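Local atomic coordinates of putative PLP-dependent aminotransferase (Bacillus cereus ATCC 10987, PDB entry 3JU7), a protein that probably uses pyridoxal phosphate as cofactor to transfer amino groups, as a member of the DegT/DnrJ/EryC1/StrS family of aminotransferases. Residues Y175-S180 and L200-N205; C323-L328 and R339-A344; Q269-M274 and I364-G369. All coordinates share one frame; numbering follows the deposited sequence.

Interaction 1 of 3, residues Y175-S180 and L200-N205; sequences YGQDFS and LIYSKN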
ATOM      1  N   TYR A 175      19.114   8.143  13.673  1.00 22.87           N
ATOM      2  CA  TYR A 175      19.646   7.771  12.385  1.00 24.07           C
ATOM      3  C   TYR A 175      18.931   8.505  11.260  1.00 26.03           C
ATOM      4  O   TYR A 175      17.703   8.433  11.186  1.00 27.43           O
ATOM      5  CB  TYR A 175      19.490   6.274  12.141  1.00 24.26           C
ATOM      6  CG  TYR A 175      20.154   5.916  10.853  1.00 26.45           C
ATOM      7  CD1 TYR A 175      21.527   5.783  10.801  1.00 22.46           C
ATOM      8  CD2 TYR A 175      19.438   5.802   9.675  1.00 27.33           C
ATOM      9  CE1 TYR A 175      22.174   5.506   9.644  1.00 23.53           C
ATOM     10  CE2 TYR A 175      20.097   5.515   8.471  1.00 28.63           C
ATOM     11  CZ  TYR A 175      21.474   5.377   8.478  1.00 23.15           C
ATOM     12  OH  TYR A 175      22.191   5.100   7.335  1.00 19.12           O
ATOM     13  N   GLY A 176      19.719   9.179  10.412  1.00 24.75           N
ATOM     14  CA  GLY A 176      19.250   9.891   9.223  1.00 25.64           C
ATOM     15  C   GLY A 176      19.090  11.406   9.363  1.00 25.00           C
ATOM     16  O   GLY A 176      18.771  12.104   8.389  1.00 26.58           O
ATOM     17  N   GLN A 177      19.312  11.905  10.572  1.00 24.62           N
ATOM     18  CA  GLN A 177      19.060  13.315  10.907  1.00 22.65           C
ATOM     19  C   GLN A 177      19.705  14.231   9.875  1.00 23.47           C
ATOM     20  O   GLN A 177      20.879  14.034   9.521  1.00 25.28           O
ATOM     21  CB  GLN A 177      19.595  13.613  12.308  1.00 21.28           C
ATOM     22  CG  GLN A 177      19.418  15.086  12.805  1.00 20.55           C
ATOM     23  CD  GLN A 177      17.961  15.418  13.076  1.00 24.74           C
ATOM     24  OE1 GLN A 177      17.323  14.765  13.911  1.00 23.35           O
ATOM     25  NE2 GLN A 177      17.406  16.392  12.336  1.00 18.30           N
ATOM     26  N   ASP A 178      18.929  15.197   9.379  1.00 20.89           N
ATOM     27  CA  ASP A 178      19.412  16.232   8.479  1.00 20.58           C
ATOM     28  C   ASP A 178      19.858  15.720   7.110  1.00 21.41           C
ATOM     29  O   ASP A 178      20.424  16.468   6.347  1.00 23.03           O
ATOM     30  CB  ASP A 178      20.556  17.062   9.119  1.00 19.66           C
ATOM     31  CG  ASP A 178      20.102  17.844  10.363  1.00 27.93           C
ATOM     32  OD1 ASP A 178      18.889  17.959  10.586  1.00 25.13           O
ATOM     33  OD2 ASP A 178      20.962  18.329  11.140  1.00 24.57           O
ATOM     34  N   PHE A 179      19.607  14.460   6.776  1.00 23.59           N
ATOM     35  CA  PHE A 179      20.012  13.965   5.464  1.00 22.13           C
ATOM     36  C   PHE A 179      19.206  14.666   4.356  1.00 24.34           C
ATOM     37  O   PHE A 179      17.963  14.832   4.457  1.00 24.42           O
ATOM     38  CB  PHE A 179      19.799  12.484   5.407  1.00 22.01           C
ATOM     39  CG  PHE A 179      20.278  11.827   4.141  1.00 19.74           C
ATOM     40  CD1 PHE A 179      21.625  11.873   3.775  1.00 19.73           C
ATOM     41  CD2 PHE A 179      19.401  11.096   3.374  1.00 21.16           C
ATOM     42  CE1 PHE A 179      22.093  11.214   2.641  1.00 27.82           C
ATOM     43  CE2 PHE A 179      19.842  10.389   2.238  1.00 26.54           C
ATOM     44  CZ  PHE A 179      21.184  10.459   1.858  1.00 25.61           C
ATOM     45  N   SER A 180      19.917  15.076   3.305  1.00 21.41           N
ATOM     46  CA  SER A 180      19.291  15.755   2.181  1.00 24.14           C
ATOM     47  C   SER A 180      18.408  14.866   1.343  1.00 24.68           C
ATOM     48  O   SER A 180      17.454  15.348   0.762  1.00 24.92           O
ATOM     49  CB  SER A 180      20.355  16.316   1.266  1.00 24.51           C
ATOM     50  OG  SER A 180      21.048  17.304   1.965  1.00 33.82           O
ATOM     51  N   LEU A 200       7.498   5.030   7.297  1.00 24.35           N
ATOM     52  CA  LEU A 200       7.773   6.453   7.412  1.00 20.86           C
ATOM     53  C   LEU A 200       8.878   6.867   6.437  1.00 22.23           C
ATOM     54  O   LEU A 200       9.806   6.075   6.124  1.00 19.08           O
ATOM     55  CB  LEU A 200       8.216   6.777   8.815  1.00 21.50           C
ATOM     56  CG  LEU A 200       8.260   8.270   9.249  1.00 27.07           C
ATOM     57  CD1 LEU A 200       6.904   8.780   9.683  1.00 15.21           C
ATOM     58  CD2 LEU A 200       9.265   8.512  10.328  1.00 17.91           C
ATOM     59  N   ILE A 201       8.777   8.106   5.951  1.00 22.22           N
ATOM     60  CA  ILE A 201       9.841   8.720   5.162  1.00 21.76           C
ATOM     61  C   ILE A 201      10.284   9.985   5.845  1.00 21.71           C
ATOM     62  O   ILE A 201       9.464  10.778   6.240  1.00 21.23           O
ATOM     63  CB  ILE A 201       9.439   9.050   3.693  1.00 21.67           C
ATOM     64  CG1 ILE A 201       8.772   7.834   3.045  1.00 22.26           C
ATOM     65  CG2 ILE A 201      10.686   9.481   2.917  1.00 18.41           C
ATOM     66  CD1 ILE A 201       8.424   8.006   1.555  1.00 26.20           C
ATOM     67  N   TYR A 202      11.593  10.149   6.003  1.00 21.38           N
ATOM     68  CA  TYR A 202      12.164  11.375   6.567  1.00 23.03           C
ATOM     69  C   TYR A 202      13.031  12.042   5.506  1.00 22.78           C
ATOM     70  O   TYR A 202      13.697  11.357   4.736  1.00 21.52           O
ATOM     71  CB  TYR A 202      13.075  11.072   7.765  1.00 21.30           C
ATOM     72  CG  TYR A 202      13.854  12.283   8.192  1.00 20.07           C
ATOM     73  CD1 TYR A 202      13.283  13.246   9.029  1.00 23.24           C
ATOM     74  CD2 TYR A 202      15.146  12.519   7.713  1.00 19.18           C
ATOM     75  CE1 TYR A 202      13.987  14.384   9.403  1.00 19.69           C
ATOM     76  CE2 TYR A 202      15.853  13.667   8.090  1.00 19.58           C
ATOM     77  CZ  TYR A 202      15.277  14.581   8.948  1.00 20.32           C
ATOM     78  OH  TYR A 202      15.984  15.714   9.313  1.00 17.81           O
ATOM     79  N   SER A 203      13.006  13.366   5.464  1.00 21.86           N
ATOM     80  CA  SER A 203      14.010  14.128   4.709  1.00 22.94           C
ATOM     81  C   SER A 203      14.206  15.454   5.397  1.00 23.63           C
ATOM     82  O   SER A 203      13.308  16.002   6.062  1.00 23.52           O
ATOM     83  CB  SER A 203      13.658  14.314   3.226  1.00 23.07           C
ATOM     84  OG  SER A 203      14.674  15.002   2.512  1.00 21.14           O
ATOM     85  N   LYS A 204      15.417  15.958   5.281  1.00 25.01           N
ATOM     86  CA  LYS A 204      15.651  17.325   5.673  1.00 25.69           C
ATOM     87  C   LYS A 204      14.877  18.236   4.702  1.00 25.02           C
ATOM     88  O   LYS A 204      14.505  19.358   5.062  1.00 23.98           O
ATOM     89  CB  LYS A 204      17.135  17.600   5.656  1.00 28.40           C
ATOM     90  CG  LYS A 204      17.523  19.028   5.987  1.00 28.59           C
ATOM     91  CD  LYS A 204      17.201  19.397   7.400  1.00 36.66           C
ATOM     92  CE  LYS A 204      17.905  20.711   7.772  1.00 39.25           C
ATOM     93  NZ  LYS A 204      18.166  20.781   9.214  1.00 45.76           N
ATOM     94  N   ASN A 205      14.609  17.731   3.490  1.00 22.87           N
ATOM     95  CA  ASN A 205      13.924  18.517   2.470  1.00 24.87           C
ATOM     96  C   ASN A 205      12.410  18.473   2.633  1.00 25.51           C
ATOM     97  O   ASN A 205      11.745  17.524   2.211  1.00 26.90           O
ATOM     98  CB  ASN A 205      14.336  18.039   1.092  1.00 23.88           C
ATOM     99  CG  ASN A 205      13.854  18.959  -0.005  1.00 30.74           C
ATOM    100  OD1 ASN A 205      12.678  19.372  -0.054  1.00 28.84           O
ATOM    101  ND2 ASN A 205      14.753  19.258  -0.927  1.00 30.58           N
TER
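The phenol of Y202 reaches across to the turn G176-F179, where its OH accepts the backbone N-H of D178 at 3.0 Å and a fairly straight 152°. With CG anti to the backbone N (chi1 170°), the ring leaves strand 199-203 toward the turn, and its CE2 lies 3.3 Å from G176 O. This inner part is packed closely: the ring stacks on F50, and its hydroxyl has a second partner in R53 O, so tyrosine supplies both an apolar slab and a polar tip. This type II beta turn is closed by F179 N to G176 O. G176 opens it at phi 100°, where a CB would jam against the preceding carbonyl O. Just past the strand's end, K204 N donates to F179 O (2.9 Å), tying the loop before strand 182-186 to the neighbouring antiparallel strand of the same sheet. The outer side is looser: D178 and K204, both partly exposed, run alongside each other with their charged ends in the same direction, joined by a salt bridge from K204 NZ to D178 OD1 at 3.2 Å whose hydrogen bond is weak. Q177 NE2 donates to D178 OD1 from above the carboxylate plane, while R53 pairs with D178 OD2.

Interaction 2 of 3, residues C323-L328 and R339-A344; sequences CHQQVL and RTNKIA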
ATOM      1  N   CYS A 323      19.853 -11.106  -3.076  1.00 20.50           N
ATOM      2  CA  CYS A 323      18.947 -10.727  -4.165  1.00 22.47           C
ATOM      3  C   CYS A 323      19.468 -11.224  -5.496  1.00 23.38           C
ATOM      4  O   CYS A 323      18.709 -11.798  -6.247  1.00 23.31           O
ATOM      5  CB  CYS A 323      18.663  -9.213  -4.221  1.00 19.95           C
ATOM      6  SG  CYS A 323      17.667  -8.657  -2.806  1.00 24.86           S
ATOM      7  N   HIS A 324      20.754 -11.007  -5.776  1.00 22.52           N
ATOM      8  CA  HIS A 324      21.320 -11.357  -7.064  1.00 22.64           C
ATOM      9  C   HIS A 324      21.259 -12.855  -7.289  1.00 25.46           C
ATOM     10  O   HIS A 324      21.353 -13.302  -8.424  1.00 24.57           O
ATOM     11  CB  HIS A 324      22.770 -10.834  -7.217  1.00 21.72           C
ATOM     12  CG  HIS A 324      23.829 -11.653  -6.518  1.00 15.43           C
ATOM     13  ND1 HIS A 324      24.114 -11.520  -5.175  1.00 22.88           N
ATOM     14  CD2 HIS A 324      24.738 -12.533  -7.003  1.00 17.88           C
ATOM     15  CE1 HIS A 324      25.121 -12.310  -4.853  1.00 25.31           C
ATOM     16  NE2 HIS A 324      25.502 -12.959  -5.942  1.00 21.15           N
ATOM     17  N   GLN A 325      21.112 -13.620  -6.205  1.00 24.96           N
ATOM     18  CA  GLN A 325      21.002 -15.092  -6.273  1.00 24.42           C
ATOM     19  C   GLN A 325      19.547 -15.601  -6.385  1.00 25.16           C
ATOM     20  O   GLN A 325      19.315 -16.763  -6.695  1.00 23.25           O
ATOM     21  CB  GLN A 325      21.688 -15.718  -5.044  1.00 21.50           C
ATOM     22  CG  GLN A 325      23.161 -15.288  -4.916  1.00 22.45           C
ATOM     23  CD  GLN A 325      23.793 -15.709  -3.623  1.00 22.14           C
ATOM     24  OE1 GLN A 325      23.137 -15.711  -2.574  1.00 23.87           O
ATOM     25  NE2 GLN A 325      25.093 -16.074  -3.678  1.00 21.81           N
ATOM     26  N   GLN A 326      18.580 -14.734  -6.119  1.00 24.81           N
ATOM     27  CA  GLN A 326      17.164 -15.106  -6.200  1.00 25.43           C
ATOM     28  C   GLN A 326      16.659 -15.020  -7.616  1.00 26.99           C
ATOM     29  O   GLN A 326      17.102 -14.168  -8.405  1.00 29.65           O
ATOM     30  CB  GLN A 326      16.304 -14.227  -5.297  1.00 24.40           C
ATOM     31  CG  GLN A 326      16.628 -14.484  -3.885  1.00 24.36           C
ATOM     32  CD  GLN A 326      15.830 -13.693  -2.909  1.00 26.55           C
ATOM     33  OE1 GLN A 326      14.647 -13.439  -3.091  1.00 25.52           O
ATOM     34  NE2 GLN A 326      16.476 -13.323  -1.835  1.00 22.82           N
ATOM     35  N   VAL A 327      15.723 -15.913  -7.930  1.00 25.86           N
ATOM     36  CA  VAL A 327      15.242 -16.098  -9.295  1.00 23.38           C
ATOM     37  C   VAL A 327      14.947 -14.780  -9.989  1.00 23.67           C
ATOM     38  O   VAL A 327      15.396 -14.534 -11.105  1.00 22.09           O
ATOM     39  CB  VAL A 327      13.995 -17.013  -9.305  1.00 25.44           C
ATOM     40  CG1 VAL A 327      13.247 -16.957 -10.671  1.00 20.47           C
ATOM     41  CG2 VAL A 327      14.409 -18.438  -8.929  1.00 20.48           C
ATOM     42  N   LEU A 328      14.222 -13.881  -9.343  1.00 23.58           N
ATOM     43  CA  LEU A 328      13.754 -12.708 -10.096  1.00 20.33           C
ATOM     44  C   LEU A 328      14.864 -11.765 -10.508  1.00 19.65           C
ATOM     45  O   LEU A 328      14.726 -11.041 -11.460  1.00 18.35           O
ATOM     46  CB  LEU A 328      12.697 -11.937  -9.325  1.00 20.39           C
ATOM     47  CG  LEU A 328      11.798 -11.073 -10.194  1.00 17.33           C
ATOM     48  CD1 LEU A 328      10.792 -11.947 -10.941  1.00 19.26           C
ATOM     49  CD2 LEU A 328      11.090 -10.006  -9.303  1.00 22.55           C
ATOM     50  N   ARG A 339      32.478 -10.497  -2.231  1.00 19.59           N
ATOM     51  CA  ARG A 339      32.231 -10.353  -0.792  1.00 20.30           C
ATOM     52  C   ARG A 339      30.789 -10.689  -0.404  1.00 21.18           C
ATOM     53  O   ARG A 339      30.550 -11.352   0.635  1.00 18.99           O
ATOM     54  CB  ARG A 339      32.629  -8.963  -0.318  1.00 18.26           C
ATOM     55  CG  ARG A 339      34.108  -8.756  -0.432  1.00 19.23           C
ATOM     56  CD  ARG A 339      34.519  -7.324  -0.214  1.00 16.81           C
ATOM     57  NE  ARG A 339      34.211  -6.442  -1.346  1.00 16.18           N
ATOM     58  CZ  ARG A 339      34.448  -5.130  -1.346  1.00 20.00           C
ATOM     59  NH1 ARG A 339      34.974  -4.542  -0.284  1.00 22.61           N
ATOM     60  NH2 ARG A 339      34.148  -4.397  -2.388  1.00 22.16           N
ATOM     61  N   THR A 340      29.831 -10.243  -1.230  1.00 20.55           N
ATOM     62  CA  THR A 340      28.405 -10.533  -0.989  1.00 20.56           C
ATOM     63  C   THR A 340      28.222 -12.047  -0.954  1.00 19.78           C
ATOM     64  O   THR A 340      27.566 -12.584  -0.080  1.00 17.63           O
ATOM     65  CB  THR A 340      27.477  -9.882  -2.084  1.00 21.81           C
ATOM     66  OG1 THR A 340      27.770  -8.474  -2.202  1.00 19.84           O
ATOM     67  CG2 THR A 340      25.993 -10.014  -1.726  1.00 17.29           C
ATOM     68  N   ASN A 341      28.853 -12.742  -1.883  1.00 18.77           N
ATOM     69  CA  ASN A 341      28.753 -14.200  -1.914  1.00 20.24           C
ATOM     70  C   ASN A 341      29.298 -14.834  -0.655  1.00 20.32           C
ATOM     71  O   ASN A 341      28.703 -15.756  -0.080  1.00 23.55           O
ATOM     72  CB  ASN A 341      29.472 -14.786  -3.144  1.00 15.86           C
ATOM     73  CG  ASN A 341      28.741 -14.457  -4.431  1.00 22.38           C
ATOM     74  OD1 ASN A 341      27.571 -14.046  -4.400  1.00 22.47           O
ATOM     75  ND2 ASN A 341      29.409 -14.639  -5.568  1.00 18.33           N
ATOM     76  N   LYS A 342      30.440 -14.343  -0.229  1.00 19.01           N
ATOM     77  CA  LYS A 342      31.065 -14.874   0.954  1.00 18.98           C
ATOM     78  C   LYS A 342      30.170 -14.641   2.183  1.00 19.45           C
ATOM     79  O   LYS A 342      29.898 -15.576   2.937  1.00 19.00           O
ATOM     80  CB  LYS A 342      32.471 -14.264   1.134  1.00 17.34           C
ATOM     81  CG  LYS A 342      33.160 -14.627   2.428  1.00 21.14           C
ATOM     82  CD  LYS A 342      33.389 -16.115   2.571  1.00 24.91           C
ATOM     83  CE  LYS A 342      34.533 -16.583   1.735  1.00 23.95           C
ATOM     84  NZ  LYS A 342      35.802 -16.048   2.343  1.00 35.46           N
ATOM     85  N   ILE A 343      29.708 -13.407   2.380  1.00 18.82           N
ATOM     86  CA  ILE A 343      28.863 -13.097   3.543  1.00 19.57           C
ATOM     87  C   ILE A 343      27.550 -13.900   3.495  1.00 21.35           C
ATOM     88  O   ILE A 343      26.982 -14.236   4.518  1.00 24.36           O
ATOM     89  CB  ILE A 343      28.569 -11.574   3.625  1.00 19.59           C
ATOM     90  CG1 ILE A 343      29.863 -10.814   3.948  1.00 21.07           C
ATOM     91  CG2 ILE A 343      27.463 -11.239   4.684  1.00 20.55           C
ATOM     92  CD1 ILE A 343      30.558 -11.250   5.273  1.00 18.67           C
ATOM     93  N   ALA A 344      27.071 -14.211   2.300  1.00 23.28           N
ATOM     94  CA  ALA A 344      25.840 -14.979   2.135  1.00 21.93           C
ATOM     95  C   ALA A 344      26.099 -16.462   2.422  1.00 22.16           C
ATOM     96  O   ALA A 344      25.155 -17.191   2.666  1.00 20.85           O
ATOM     97  CB  ALA A 344      25.252 -14.781   0.730  1.00 19.96           C
TER
HETATM   98  O   HOH W   1      26.826 -17.097  -1.392  1.00 24.84           O
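The short 3-10 segment 323-325 faces helix 338-346 through H324 and Q325, whose side chains point to the helix: H324 bonds N341 OD1, and Q325 reaches N341 O through a water. H324 NE2 donates to N341 OD1 at 2.8 Å, but the bond is weak, its N-H bent to 124°: OD1 is also 3.0 Å from H324 CE1, so it sits beside the NE2-CE1 edge, off the N-H direction. Ring and amide planes are nearly coplanar, 26° apart. The other ring nitrogen, ND1, bonds to S85 OG, so histidine suits a place with a polar partner at each nitrogen. Opposite the 3-10 turn, which is closed by Q326 N to C323 O, T340, N341 and A344 (i, i+1, i+4) lie on one face of the helix. From that face T340 CG2 meets H324 CE1 at 4.0 Å, while T340 OG1 bonds to D106. Q325 CG lies over one face of the H324 ring, 3.4 Å above the plane and toward the rim, and the Q325 amide is almost parallel to that of N341. Q325 NE2 donates to the water, which donates to N341 O at 2.7 Å, whereas Q325 OE1 accepts from S322 N and lies 4.0 Å from the small A344 CB.

Interaction 3 of 3, residues Q269-M274 and I364-G369; sequences QSNGLM and IVICLG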
ATOM      1  N   GLN A 269      30.748 -14.467  23.826  1.00 33.48           N
ATOM      2  CA  GLN A 269      32.127 -14.309  24.267  1.00 35.41           C
ATOM      3  C   GLN A 269      32.437 -15.329  25.360  1.00 33.96           C
ATOM      4  O   GLN A 269      33.370 -16.091  25.228  1.00 34.14           O
ATOM      5  CB  GLN A 269      32.397 -12.889  24.770  1.00 36.62           C
ATOM      6  CG  GLN A 269      33.749 -12.760  25.467  1.00 45.29           C
ATOM      7  CD  GLN A 269      34.182 -11.325  25.680  1.00 57.37           C
ATOM      8  OE1 GLN A 269      33.742 -10.411  24.978  1.00 65.28           O
ATOM      9  NE2 GLN A 269      35.073 -11.121  26.646  1.00 66.00           N
ATOM     10  N   SER A 270      31.631 -15.361  26.415  1.00 33.55           N
ATOM     11  CA  SER A 270      31.840 -16.318  27.508  1.00 34.28           C
ATOM     12  C   SER A 270      31.888 -17.771  27.028  1.00 33.39           C
ATOM     13  O   SER A 270      32.680 -18.545  27.539  1.00 34.19           O
ATOM     14  CB  SER A 270      30.782 -16.186  28.609  1.00 33.83           C
ATOM     15  OG  SER A 270      29.631 -16.960  28.307  1.00 39.89           O
ATOM     16  N   ASN A 271      31.070 -18.156  26.058  1.00 31.35           N
ATOM     17  CA  ASN A 271      31.159 -19.525  25.544  1.00 31.50           C
ATOM     18  C   ASN A 271      32.267 -19.733  24.481  1.00 30.34           C
ATOM     19  O   ASN A 271      32.316 -20.783  23.853  1.00 30.15           O
ATOM     20  CB  ASN A 271      29.820 -19.989  24.989  1.00 32.39           C
ATOM     21  CG  ASN A 271      28.787 -20.235  26.072  1.00 35.44           C
ATOM     22  OD1 ASN A 271      28.465 -21.383  26.370  1.00 31.88           O
ATOM     23  ND2 ASN A 271      28.240 -19.157  26.649  1.00 33.21           N
ATOM     24  N   GLY A 272      33.139 -18.747  24.277  1.00 28.78           N
ATOM     25  CA  GLY A 272      34.275 -18.883  23.361  1.00 28.93           C
ATOM     26  C   GLY A 272      33.981 -18.820  21.861  1.00 28.78           C
ATOM     27  O   GLY A 272      34.867 -19.085  21.044  1.00 24.45           O
ATOM     28  N   LEU A 273      32.754 -18.443  21.492  1.00 29.20           N
ATOM     29  CA  LEU A 273      32.348 -18.478  20.097  1.00 29.03           C
ATOM     30  C   LEU A 273      33.096 -17.456  19.261  1.00 28.30           C
ATOM     31  O   LEU A 273      33.424 -17.743  18.114  1.00 27.26           O
ATOM     32  CB  LEU A 273      30.836 -18.301  19.967  1.00 31.07           C
ATOM     33  CG  LEU A 273      30.091 -19.609  20.214  1.00 33.69           C
ATOM     34  CD1 LEU A 273      29.186 -19.516  21.431  1.00 38.89           C
ATOM     35  CD2 LEU A 273      29.321 -20.013  18.971  1.00 40.45           C
HETATM   36  N   MSE A 274      33.392 -16.287  19.823  1.00 27.29           N
HETATM   37  CA  MSE A 274      34.194 -15.318  19.092  1.00 29.32           C
HETATM   38  C   MSE A 274      35.558 -15.950  18.809  1.00 31.64           C
HETATM   39  O   MSE A 274      36.076 -15.861  17.693  1.00 35.18           O
HETATM   40  CB  MSE A 274      34.400 -14.009  19.863  1.00 29.92           C
HETATM   41  CG  MSE A 274      33.186 -13.442  20.567  1.00 31.72           C
HETATM   42 SE   MSE A 274      31.652 -13.294  19.458  0.75 30.88          SE
HETATM   43  CE  MSE A 274      32.247 -11.898  18.236  1.00 41.26           C
ATOM     44  N   ILE A 364      20.454 -21.062  23.109  1.00 29.66           N
ATOM     45  CA  ILE A 364      20.782 -20.832  21.711  1.00 28.23           C
ATOM     46  C   ILE A 364      22.284 -20.800  21.526  1.00 28.12           C
ATOM     47  O   ILE A 364      22.834 -21.544  20.723  1.00 27.50           O
ATOM     48  CB  ILE A 364      20.115 -19.524  21.188  1.00 29.08           C
ATOM     49  CG1 ILE A 364      18.586 -19.704  21.105  1.00 28.48           C
ATOM     50  CG2 ILE A 364      20.659 -19.119  19.821  1.00 22.12           C
ATOM     51  CD1 ILE A 364      17.803 -18.385  20.873  1.00 23.38           C
ATOM     52  N   VAL A 365      22.941 -19.946  22.291  1.00 28.91           N
ATOM     53  CA  VAL A 365      24.377 -19.789  22.179  1.00 29.47           C
ATOM     54  C   VAL A 365      25.081 -21.104  22.442  1.00 30.96           C
ATOM     55  O   VAL A 365      25.986 -21.456  21.701  1.00 31.52           O
ATOM     56  CB  VAL A 365      24.907 -18.680  23.099  1.00 30.10           C
ATOM     57  CG1 VAL A 365      26.439 -18.683  23.103  1.00 29.97           C
ATOM     58  CG2 VAL A 365      24.335 -17.304  22.645  1.00 24.03           C
ATOM     59  N   ILE A 366      24.650 -21.837  23.470  1.00 32.34           N
ATOM     60  CA  ILE A 366      25.200 -23.166  23.773  1.00 33.17           C
ATOM     61  C   ILE A 366      25.092 -24.130  22.589  1.00 35.09           C
ATOM     62  O   ILE A 366      26.019 -24.880  22.319  1.00 36.26           O
ATOM     63  CB  ILE A 366      24.539 -23.788  25.017  1.00 32.15           C
ATOM     64  CG1 ILE A 366      25.042 -23.081  26.274  1.00 30.64           C
ATOM     65  CG2 ILE A 366      24.867 -25.268  25.114  1.00 31.63           C
ATOM     66  CD1 ILE A 366      24.358 -23.518  27.536  1.00 28.89           C
ATOM     67  N   CYS A 367      23.962 -24.106  21.889  1.00 37.84           N
ATOM     68  CA  CYS A 367      23.768 -24.928  20.686  1.00 40.54           C
ATOM     69  C   CYS A 367      24.733 -24.552  19.574  1.00 41.93           C
ATOM     70  O   CYS A 367      25.186 -25.422  18.835  1.00 42.24           O
ATOM     71  CB  CYS A 367      22.344 -24.793  20.133  1.00 40.91           C
ATOM     72  SG  CYS A 367      21.053 -25.689  21.037  1.00 53.66           S
ATOM     73  N   LEU A 368      25.018 -23.259  19.421  1.00 43.15           N
ATOM     74  CA  LEU A 368      26.025 -22.832  18.453  1.00 44.23           C
ATOM     75  C   LEU A 368      27.396 -23.432  18.812  1.00 45.72           C
ATOM     76  O   LEU A 368      28.126 -23.895  17.942  1.00 46.42           O
ATOM     77  CB  LEU A 368      26.120 -21.310  18.387  1.00 42.71           C
ATOM     78  CG  LEU A 368      24.949 -20.556  17.803  1.00 40.08           C
ATOM     79  CD1 LEU A 368      25.387 -19.145  17.665  1.00 40.21           C
ATOM     80  CD2 LEU A 368      24.532 -21.103  16.450  1.00 36.09           C
ATOM     81  N   GLY A 369      27.726 -23.437  20.100  1.00 47.60           N
ATOM     82  CA  GLY A 369      28.979 -24.001  20.571  1.00 48.92           C
ATOM     83  C   GLY A 369      29.104 -25.509  20.410  1.00 50.03           C
ATOM     84  O   GLY A 369      30.191 -26.048  20.579  1.00 50.03           O
TER
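L273 and V365 meet methyl to methyl. In L273, chi1 (-81°) sends CG toward the other helix, anti to its own carbonyl carbon, and an unusual chi2 of 117° sets CD1; V365 CG1, anti to its backbone N, comes to meet it. The leucine belongs to the Schellman motif that ends helix 250-270, in which L273 N bonds to L268 O and G272 N to Q269 O. G272 is the C-prime residue of the motif, and its positive phi of 75° is readily adopted by glycine. The chain leaves the helix there and puts L273 against helix 358-368, joining the C-terminal ends of two helices far apart in sequence.

The two leucine methyls are divided between successive turns of that helix. L273 CD1 lies 3.3 Å from V365 CG1, closer than two methyls normally pack, which together with the off-staggered chi2 suggests mild strain. L273 CD2 lies 3.5 Å from L368 CB, the two leucine side chains crossing at about a right angle. A branched leucine suits this position because each methyl finds its own partner, V365 and L368 being three residues apart on one helical face. W278 packs on both L273 and L368, and L268 on both L273 and V365, which extends the apolar patch beyond the pair of helix ends.

N271 borders this patch on the more open side. Its short side chain folds back so that ND2 bonds L267 O, in the last turn of helix 250-270, which S270 OG also reaches. In this orientation N271 ND2 also lies 4.0 Å from V365 CG1, and N271 OD1 approaches I366 CG1 at 3.8 Å.

How the interactions relate
The three contacts touch nowhere. Interaction 1 closes along the chain before the others open, and it lies across the chain's centre from both, its centre about 29 Å from that of interaction 2 and about 38 Å from that of interaction 3. Interactions 2 and 3 are closer, with about 13 Å between nearest atoms, and residues 323-344 fall within the span between 274 and 364. All three lie away from K191, the predicted pyridoxal phosphate lysine, which is not modelled. Interaction 1 belongs to the sheet containing strands 182-186 and 199-203, which flank K191 in sequence. Of the three, interaction 2 alone has a segment touching the second subunit, through residues 326-328.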